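Local structure of putative phosphomethylpyrimidine kinase (Bacteroides thetaiotaomicron, 3MBH) at the interface of chains A and B and the interface of chains A and C. The protein binds pyridoxal and is probably a pyridoxal kinase that transfers phosphate from ATP to the 5-hydroxymethyl group of vitamin B6 compounds. Residues are numbered along the deposited sequence; one frame, centred on the assembly and turned at random. Chains: chain A/B/C, Putative phosphomethylpyrimidine kinase.

Contact 1: the interface of chains A and B. Residues chain A 45, 47, 56-58; chain B 63, 66-67, 70.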
loop_
_atom_site.group_PDB
_atom_site.type_symbol
_atom_site.label_atom_id
_atom_site.label_comp_id
_atom_site.label_asym_id
_atom_site.label_seq_id
_atom_site.Cartn_x
_atom_site.Cartn_y
_atom_site.Cartn_z
ATOM N N VAL A 45 3.996 18.683 -32.139
ATOM C CA VAL A 45 3.323 17.390 -32.221
ATOM C C VAL A 45 4.090 16.430 -33.113
ATOM O O VAL A 45 4.409 16.761 -34.250
ATOM C CB VAL A 45 1.893 17.545 -32.692
ATOM C CG1 VAL A 45 1.231 16.151 -32.961
ATOM C CG2 VAL A 45 1.139 18.248 -31.576
ATOM N N SER A 47 4.556 12.050 -34.256
ATOM C CA SER A 47 4.089 10.679 -34.238
ATOM C C SER A 47 4.854 9.827 -33.201
ATOM O O SER A 47 4.313 8.839 -32.631
ATOM C CB SER A 47 4.270 10.066 -35.633
ATOM O OG SER A 47 5.633 10.053 -36.069
ATOM N N SER A 56 6.686 12.219 -37.966
ATOM C CA SER A 56 5.902 13.398 -38.338
ATOM C C SER A 56 6.281 14.507 -37.385
ATOM O O SER A 56 6.668 14.245 -36.257
ATOM C CB SER A 56 4.393 13.126 -38.262
ATOM O OG SER A 56 3.963 12.879 -36.947
ATOM N N PHE A 57 6.158 15.742 -37.844
ATOM C CA PHE A 57 6.533 16.866 -37.027
ATOM C C PHE A 57 5.652 18.087 -37.347
ATOM O O PHE A 57 5.561 18.506 -38.481
ATOM C CB PHE A 57 8.001 17.210 -37.278
ATOM C CG PHE A 57 8.503 18.298 -36.414
ATOM C CD1 PHE A 57 8.886 18.036 -35.123
ATOM C CD2 PHE A 57 8.512 19.616 -36.856
ATOM C CE1 PHE A 57 9.330 19.036 -34.280
ATOM C CE2 PHE A 57 8.948 20.636 -36.016
ATOM C CZ PHE A 57 9.372 20.345 -34.738
ATOM N N LEU A 58 5.000 18.637 -36.329
ATOM C CA LEU A 58 4.283 19.884 -36.440
ATOM C C LEU A 58 4.790 20.845 -35.323
ATOM O O LEU A 58 4.609 20.595 -34.117
ATOM C CB LEU A 58 2.782 19.666 -36.292
ATOM C CG LEU A 58 1.918 20.935 -36.440
ATOM C CD1 LEU A 58 1.928 21.562 -37.863
ATOM C CD2 LEU A 58 0.515 20.613 -35.987
ATOM N N GLU B 63 -2.855 17.167 -39.582
ATOM C CA GLU B 63 -1.704 16.445 -39.064
ATOM C C GLU B 63 -2.035 14.972 -38.759
ATOM O O GLU B 63 -1.159 14.142 -38.831
ATOM C CB GLU B 63 -1.122 17.090 -37.801
ATOM C CG GLU B 63 0.283 16.552 -37.458
ATOM C CD GLU B 63 1.341 16.963 -38.474
ATOM O OE1 GLU B 63 1.072 17.877 -39.300
ATOM O OE2 GLU B 63 2.442 16.369 -38.456
ATOM N N LYS B 66 -0.844 12.311 -41.078
ATOM C CA LYS B 66 0.621 12.241 -41.144
ATOM C C LYS B 66 1.183 11.390 -40.019
ATOM O O LYS B 66 2.142 10.624 -40.247
ATOM C CB LYS B 66 1.271 13.613 -41.115
ATOM C CG LYS B 66 0.838 14.487 -42.247
ATOM C CD LYS B 66 1.427 15.859 -42.180
ATOM C CE LYS B 66 0.980 16.712 -43.370
ATOM N NZ LYS B 66 1.780 17.963 -43.380
ATOM N N ILE B 67 0.547 11.482 -38.845
ATOM C CA ILE B 67 0.903 10.677 -37.683
ATOM C C ILE B 67 0.531 9.218 -37.943
ATOM O O ILE B 67 1.356 8.318 -37.769
ATOM C CB ILE B 67 0.209 11.166 -36.367
ATOM C CG1 ILE B 67 0.685 12.588 -36.014
ATOM C CG2 ILE B 67 0.411 10.107 -35.171
ATOM C CD1 ILE B 67 -0.266 13.322 -34.975
ATOM N N GLU B 70 2.980 7.433 -40.150
ATOM C CA GLU B 70 4.198 7.019 -39.476
ATOM C C GLU B 70 3.970 5.826 -38.583
ATOM O O GLU B 70 4.819 4.924 -38.488
ATOM C CB GLU B 70 4.812 8.139 -38.641
ATOM C CG GLU B 70 5.213 9.353 -39.425
ATOM C CD GLU B 70 6.330 9.085 -40.407
ATOM O OE1 GLU B 70 7.228 8.288 -40.109
ATOM O OE2 GLU B 70 6.295 9.651 -41.506
HETATM O O HOH W 1 4.366 16.178 -40.213
HETATM O O HOH W 2 3.040 15.101 -36.136
#

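Contact 2: the interface of chains A and C. Residues chain A 207, 209, 240, 242; chain C 257, 260-261.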
loop_
_atom_site.group_PDB
_atom_site.type_symbol
_atom_site.label_atom_id
_atom_site.label_comp_id
_atom_site.label_asym_id
_atom_site.label_seq_id
_atom_site.Cartn_x
_atom_site.Cartn_y
_atom_site.Cartn_z
ATOM N N ARG A 207 27.142 22.733 -2.076
ATOM C CA ARG A 207 27.432 21.301 -1.981
ATOM C C ARG A 207 27.416 20.638 -3.364
ATOM O O ARG A 207 26.653 21.034 -4.235
ATOM C CB ARG A 207 26.450 20.596 -1.011
ATOM C CG ARG A 207 26.594 21.019 0.427
ATOM C CD ARG A 207 25.766 20.146 1.318
ATOM N NE ARG A 207 25.813 20.523 2.723
ATOM C CZ ARG A 207 25.040 21.458 3.287
ATOM N NH1 ARG A 207 24.150 22.173 2.592
ATOM N NH2 ARG A 207 25.148 21.682 4.576
ATOM N N TRP A 209 27.352 16.726 -5.315
ATOM C CA TRP A 209 26.886 15.373 -5.122
ATOM C C TRP A 209 27.214 14.516 -6.302
ATOM O O TRP A 209 27.206 14.986 -7.415
ATOM C CB TRP A 209 25.363 15.361 -4.963
ATOM C CG TRP A 209 24.914 16.194 -3.850
ATOM C CD1 TRP A 209 24.498 17.486 -3.916
ATOM C CD2 TRP A 209 24.903 15.834 -2.465
ATOM N NE1 TRP A 209 24.226 17.957 -2.649
ATOM C CE2 TRP A 209 24.428 16.939 -1.749
ATOM C CE3 TRP A 209 25.218 14.671 -1.768
ATOM C CZ2 TRP A 209 24.289 16.929 -0.356
ATOM C CZ3 TRP A 209 25.073 14.668 -0.392
ATOM C CH2 TRP A 209 24.629 15.803 0.297
ATOM N N SER A 240 15.203 17.021 -0.243
ATOM C CA SER A 240 16.515 17.582 -0.512
ATOM C C SER A 240 17.036 17.145 -1.898
ATOM O O SER A 240 16.523 16.181 -2.488
ATOM C CB SER A 240 17.519 17.071 0.531
ATOM O OG SER A 240 17.833 15.723 0.265
ATOM N N PRO A 242 19.962 15.694 -2.728
ATOM C CA PRO A 242 20.488 14.334 -2.845
ATOM C C PRO A 242 19.362 13.292 -2.802
ATOM O O PRO A 242 19.443 12.273 -3.492
ATOM C CB PRO A 242 21.472 14.218 -1.653
ATOM C CG PRO A 242 21.089 15.311 -0.727
ATOM C CD PRO A 242 20.495 16.400 -1.552
ATOM N N ARG C 257 20.451 15.331 5.794
ATOM C CA ARG C 257 20.403 15.780 4.395
ATOM C C ARG C 257 19.117 16.478 4.049
ATOM O O ARG C 257 19.089 17.356 3.213
ATOM C CB ARG C 257 20.598 14.605 3.462
ATOM C CG ARG C 257 22.086 14.191 3.379
ATOM C CD ARG C 257 22.312 12.953 2.507
ATOM N NE ARG C 257 23.748 12.705 2.418
ATOM C CZ ARG C 257 24.305 11.793 1.636
ATOM N NH1 ARG C 257 23.547 11.030 0.882
ATOM N NH2 ARG C 257 25.628 11.672 1.587
ATOM N N PHE C 260 19.211 20.249 4.048
ATOM C CA PHE C 260 20.216 20.908 3.241
ATOM C C PHE C 260 19.579 21.720 2.127
ATOM O O PHE C 260 18.534 21.363 1.637
ATOM C CB PHE C 260 21.165 19.886 2.606
ATOM C CG PHE C 260 22.161 19.274 3.549
ATOM C CD1 PHE C 260 22.305 19.707 4.847
ATOM C CD2 PHE C 260 23.027 18.303 3.077
ATOM C CE1 PHE C 260 23.269 19.129 5.673
ATOM C CE2 PHE C 260 23.983 17.721 3.902
ATOM C CZ PHE C 260 24.100 18.127 5.189
ATOM N N GLY C 261 20.209 22.823 1.769
ATOM C CA GLY C 261 19.846 23.573 0.563
ATOM C C GLY C 261 18.863 24.702 0.769
ATOM O O GLY C 261 18.297 25.204 -0.200
HETATM O O HOH W 3 22.179 24.203 3.530
#

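Contact 3: the interface of chains A and B. Residues chain A 25, 28-29, 32; chain B 28-29, 32, 38.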
loop_
_atom_site.group_PDB
_atom_site.type_symbol
_atom_site.label_atom_id
_atom_site.label_comp_id
_atom_site.label_asym_id
_atom_site.label_seq_id
_atom_site.Cartn_x
_atom_site.Cartn_y
_atom_site.Cartn_z
ATOM N N THR A 25 4.228 12.695 -22.612
ATOM C CA THR A 25 3.684 11.390 -22.294
ATOM C C THR A 25 4.490 10.735 -21.170
ATOM O O THR A 25 4.095 9.680 -20.688
ATOM C CB THR A 25 3.594 10.461 -23.505
ATOM O OG1 THR A 25 4.881 10.335 -24.128
ATOM C CG2 THR A 25 2.601 10.976 -24.504
ATOM N N ILE A 28 3.485 14.015 -17.812
ATOM C CA ILE A 28 2.114 14.010 -17.279
ATOM C C ILE A 28 1.875 12.831 -16.282
ATOM O O ILE A 28 1.532 13.065 -15.123
ATOM C CB ILE A 28 1.033 14.059 -18.395
ATOM C CG1 ILE A 28 1.058 15.429 -19.060
ATOM C CG2 ILE A 28 -0.328 13.772 -17.809
ATOM C CD1 ILE A 28 0.296 15.457 -20.474
ATOM N N PRO A 29 2.132 11.592 -16.687
ATOM C CA PRO A 29 1.902 10.480 -15.733
ATOM C C PRO A 29 2.753 10.528 -14.463
ATOM O O PRO A 29 2.257 10.230 -13.357
ATOM C CB PRO A 29 2.239 9.217 -16.545
ATOM C CG PRO A 29 2.694 9.641 -17.826
ATOM C CD PRO A 29 2.571 11.110 -18.001
ATOM N N SER A 32 1.601 13.745 -12.282
ATOM C CA SER A 32 0.261 13.492 -11.756
ATOM C C SER A 32 0.324 12.456 -10.620
ATOM O O SER A 32 -0.313 12.632 -9.588
ATOM C CB SER A 32 -0.684 12.905 -12.795
ATOM O OG SER A 32 -0.725 13.683 -13.964
ATOM N N ILE B 28 -4.519 10.299 -20.081
ATOM C CA ILE B 28 -3.127 9.873 -19.889
ATOM C C ILE B 28 -2.851 9.469 -18.453
ATOM O O ILE B 28 -2.388 8.363 -18.222
ATOM C CB ILE B 28 -2.050 10.877 -20.411
ATOM C CG1 ILE B 28 -2.025 10.921 -21.933
ATOM C CG2 ILE B 28 -0.584 10.425 -19.897
ATOM C CD1 ILE B 28 -1.338 12.191 -22.583
ATOM N N PRO B 29 -3.147 10.331 -17.476
ATOM C CA PRO B 29 -2.817 9.874 -16.146
ATOM C C PRO B 29 -3.658 8.715 -15.616
ATOM O O PRO B 29 -3.137 7.888 -14.922
ATOM C CB PRO B 29 -2.976 11.144 -15.258
ATOM C CG PRO B 29 -3.626 12.109 -16.081
ATOM C CD PRO B 29 -3.494 11.752 -17.521
ATOM N N SER B 32 -2.444 5.449 -17.535
ATOM C CA SER B 32 -1.109 5.053 -17.089
ATOM C C SER B 32 -1.107 4.464 -15.716
ATOM O O SER B 32 -0.400 3.481 -15.468
ATOM C CB SER B 32 -0.099 6.223 -17.136
ATOM O OG SER B 32 -0.214 6.930 -18.386
ATOM N N VAL B 38 -0.383 5.031 -22.930
ATOM C CA VAL B 38 -1.279 5.828 -23.754
ATOM C C VAL B 38 -0.474 6.553 -24.840
ATOM O O VAL B 38 0.498 7.227 -24.552
ATOM C CB VAL B 38 -2.020 6.834 -22.911
ATOM C CG1 VAL B 38 -2.871 7.813 -23.776
ATOM C CG2 VAL B 38 -2.853 6.106 -21.826
HETATM O O HOH W 4 -0.370 8.852 -13.758
#

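Contact 4: the interface of chains A and B. Residues chain A 16-18, 24-25; chain B 16, 24, 38, 40, 42.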
loop_
_atom_site.group_PDB
_atom_site.type_symbol
_atom_site.label_atom_id
_atom_site.label_comp_id
_atom_site.label_asym_id
_atom_site.label_seq_id
_atom_site.Cartn_x
_atom_site.Cartn_y
_atom_site.Cartn_z
ATOM N N LEU A 16 4.438 16.833 -27.588
ATOM C CA LEU A 16 3.549 15.680 -27.502
ATOM C C LEU A 16 3.927 14.738 -28.616
ATOM O O LEU A 16 3.758 15.070 -29.794
ATOM C CB LEU A 16 2.093 16.069 -27.631
ATOM C CG LEU A 16 1.027 14.958 -27.346
ATOM C CD1 LEU A 16 0.964 14.629 -25.837
ATOM C CD2 LEU A 16 -0.337 15.328 -27.838
ATOM N N SER A 17 4.468 13.586 -28.208
ATOM C CA SER A 17 4.840 12.524 -29.076
ATOM C C SER A 17 3.943 11.289 -28.868
ATOM O O SER A 17 3.803 10.794 -27.776
ATOM C CB SER A 17 6.295 12.101 -28.840
ATOM O OG SER A 17 7.188 12.998 -29.432
ATOM N N GLY A 18 3.418 10.760 -29.966
ATOM C CA GLY A 18 2.573 9.599 -29.941
ATOM C C GLY A 18 3.211 8.329 -29.407
ATOM O O GLY A 18 2.632 7.680 -28.559
ATOM N N LEU A 24 5.842 15.059 -23.020
ATOM C CA LEU A 24 4.585 15.111 -22.245
ATOM C C LEU A 24 4.024 13.726 -21.805
ATOM O O LEU A 24 3.409 13.605 -20.724
ATOM C CB LEU A 24 3.471 15.903 -22.991
ATOM C CG LEU A 24 3.746 17.411 -23.063
ATOM C CD1 LEU A 24 2.672 18.058 -24.025
ATOM C CD2 LEU A 24 3.777 18.068 -21.697
ATOM N N THR A 25 4.228 12.695 -22.612
ATOM C CA THR A 25 3.684 11.390 -22.294
ATOM C C THR A 25 4.490 10.735 -21.170
ATOM O O THR A 25 4.095 9.680 -20.688
ATOM C CB THR A 25 3.594 10.461 -23.505
ATOM O OG1 THR A 25 4.881 10.335 -24.128
ATOM C CG2 THR A 25 2.601 10.976 -24.504
ATOM N N LEU B 16 -5.709 17.951 -26.741
ATOM C CA LEU B 16 -4.823 18.302 -25.645
ATOM C C LEU B 16 -5.234 19.667 -25.209
ATOM O O LEU B 16 -5.118 20.610 -25.982
ATOM C CB LEU B 16 -3.353 18.278 -26.112
ATOM C CG LEU B 16 -2.313 18.541 -24.989
ATOM C CD1 LEU B 16 -2.335 17.343 -24.013
ATOM C CD2 LEU B 16 -0.915 18.779 -25.489
ATOM N N LEU B 24 -7.016 14.491 -23.065
ATOM C CA LEU B 24 -5.755 13.792 -22.875
ATOM C C LEU B 24 -5.150 14.021 -21.494
ATOM O O LEU B 24 -4.512 13.118 -20.945
ATOM C CB LEU B 24 -4.732 14.118 -23.966
ATOM C CG LEU B 24 -4.949 13.605 -25.383
ATOM C CD1 LEU B 24 -3.862 14.188 -26.293
ATOM C CD2 LEU B 24 -4.925 12.077 -25.411
ATOM N N VAL B 38 -0.383 5.031 -22.930
ATOM C CA VAL B 38 -1.279 5.828 -23.754
ATOM C C VAL B 38 -0.474 6.553 -24.840
ATOM O O VAL B 38 0.498 7.227 -24.552
ATOM C CB VAL B 38 -2.020 6.834 -22.911
ATOM C CG1 VAL B 38 -2.871 7.813 -23.776
ATOM C CG2 VAL B 38 -2.853 6.106 -21.826
ATOM N N PRO B 40 -0.937 9.137 -27.691
ATOM C CA PRO B 40 -1.935 10.101 -28.107
ATOM C C PRO B 40 -1.949 10.318 -29.618
ATOM O O PRO B 40 -0.892 10.334 -30.221
ATOM C CB PRO B 40 -1.510 11.365 -27.369
ATOM C CG PRO B 40 -0.104 11.179 -27.059
ATOM C CD PRO B 40 0.018 9.729 -26.739
ATOM N N PRO B 42 -3.430 13.314 -31.159
ATOM C CA PRO B 42 -4.184 14.471 -30.727
ATOM C C PRO B 42 -5.112 15.075 -31.777
ATOM O O PRO B 42 -4.736 15.174 -32.929
ATOM C CB PRO B 42 -3.089 15.461 -30.337
ATOM C CG PRO B 42 -1.918 15.086 -31.209
ATOM C CD PRO B 42 -1.997 13.598 -31.319
#

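Contact 1: the interface of chains A and B
B:Ile67, on helix 64-74 of chain B, presses its two branches against separate points of chain A. B:Ile67 CD1 meets A:Val45 CG1 at 3.8 Å, the two side chains crossing at about a right angle, while the methyl B:Ile67 CG2, anti to the backbone N, lies 3.8 Å from A:Ser47 CA. One turn further along the helix, B:Glu70 CB packs 3.6 Å from A:Ser47 CB. Within chain A, A:Ser56 N donates to A:Ser47 OG at 3.1 Å, a nearly straight bond that ties the two serine segments together beneath the helix. Towards the rim, B:Glu63 slides past A:Leu58 in the opposite direction, carboxylate carbon CD 3.8 Å from A:Leu58 CB. Its chain bends at chi2 (68°), and B:Glu63 OE2 takes up two waters: one, 2.6 Å away, also binds A:Phe57 N and O; the other joins OE2 to A:Val45 O and A:Ser56 OG. An alanine at B:Glu63 would probably leave both waters without their chain B partner and open a gap beside A:Leu58. Because A:Leu46, between A:Val45 and A:Ser47, lines the pyridoxal pocket, the contact probably steadies that wall as well as joining the two subunits.

Contact 2: the interface of chains A and C
A:Arg207 lays its guanidinium flat over one face of the C:Phe260 ring in a cation-pi stack, the planes 6° apart and CZ 3.5 Å from the ring centroid. The arginine chain runs extended from CG to NE and turns at its last torsion (chi4 85°), which sets the flat group parallel to the ring. The opposite ring face is backed by C:Arg257 CA, so the phenyl is held between its own chain and the neighbouring arginine. A second arginine–aromatic pair is built the other way: A:Trp209 points its edge at the face of the C:Arg257 guanidinium, the planes 80° apart, with CZ3 3.6 Å from CZ. A:Pro242 CB covers one face of the indole from within chain A. At the margin a water in the plane of the A:Arg207 guanidinium joins NH1, at 3.0 Å, to the backbone N of C:Gly261. A serine in place of C:Phe260 would probably leave the A:Arg207 guanidinium without its stacking surface and free to turn. The patch sets strand 207-213 and the start of helix 241-257 of chain A against the end of helix 241-257 and the following loop of chain C, in an interface without exact two-fold symmetry that may not persist in solution.

Contact 3: the interface of chains A and B
Helix 24-33 of chain A packs against helix 24-33 of chain B, the two crossing steeply about the two-fold axis that relates the subunits; strand 37-40 of chain B comes alongside at A:Thr25. The heart of the crossing, which probably helps to hold the two subunits together, is an exchange of isoleucine and proline. A:Pro29 CD rests 3.7 Å from B:Ile28 CG2, and the twin pair, A:Ile28 CG2 and B:Pro29 CD, is 3.8 Å apart. In both isoleucines CG2 stands anti to the backbone N, which turns this short branch towards the partner helix. The two CG2 methyls then come together at 4.0 Å, their side chains at about a right angle. Further along, A:Ser32 and B:Ser32 each take the next place against the opposing proline: A:Ser32 CB lies 3.8 Å from B:Pro29 CB, and the same pairing recurs with the chains exchanged. The serine hydroxyls are turned back on their own helices. A:Ser32 OG donates to A:Ile28 O at 2.6 Å, approaching from above the carbonyl plane (44° out of it), and B:Ser32 OG donates to B:Ile28 O, tilted 35° from that carbonyl plane. This internal bond fixes the hydroxyl, so that the serine can pack beside a proline ring with its polar group satisfied. A water carries a polar link between the chains: it sits between the backbone carbonyls, 3.0 Å from A:Pro29 O and 3.2 Å from B:Pro29 O.

Contact 4: the interface of chains A and B
A:Leu16 sends its two methyl branches to different prolines of chain B. A:Leu16 CD2 meets B:Pro42 tip to tip, 3.7 Å from B:Pro42 CB, while A:Leu16 CD1 lies 3.8 Å from B:Pro40 CG. The leucine CG stands anti to the backbone N (chi1 -171°), carrying the isobutyl group away from strand 16-17 and across to the partner. Leucines of both chains close the apolar patch: A:Leu16 CD2 approaches B:Leu24 CD1 at 4.0 Å, and the symmetry-related pair, A:Leu24 CD1 and B:Leu16 CD2, is 3.9 Å apart. The B:Pro40 ring also meets A:Thr25, which approaches it beside A:Leu16. A:Thr25 offers it a methyl, CG2, 3.6 Å from the ring CD; with OG1 between the backbone N and the carbonyl carbon (chi1 55°), the hydroxyl points away from the proline. The packing is thus almost wholly aliphatic, in keeping with the rigid proline surface at the end of strand 37-40. It probably also steadies the pyridoxal pocket, since A:Ser17, which follows A:Leu16 and lines that pocket, turns its OG away from chain B. At the polar rim the contact passes to backbone, with A:Gly18 CA packing 3.6 Å from the carbonyl oxygen B:Pro40 O, a van der Waals approach.

Contacts 1, 3 and 4 belong to one two-fold interface between chains A and B and each recurs with the chains exchanged. Between C-alpha centres, contacts 3 and 4 are about 9 Å apart and share A:Thr25 and B:Val38, as well as helix 24-33; contact 1 lies about 12 Å from contact 4 and 20 Å from contact 3. Together they run from the helix crossing towards the pocket-lining segments. Contact 2 is a different surface, about 42 Å from contact 1 and 29 Å from contact 3. Using both surfaces could link dimers into the deposited six-chain assembly, which may not form in solution.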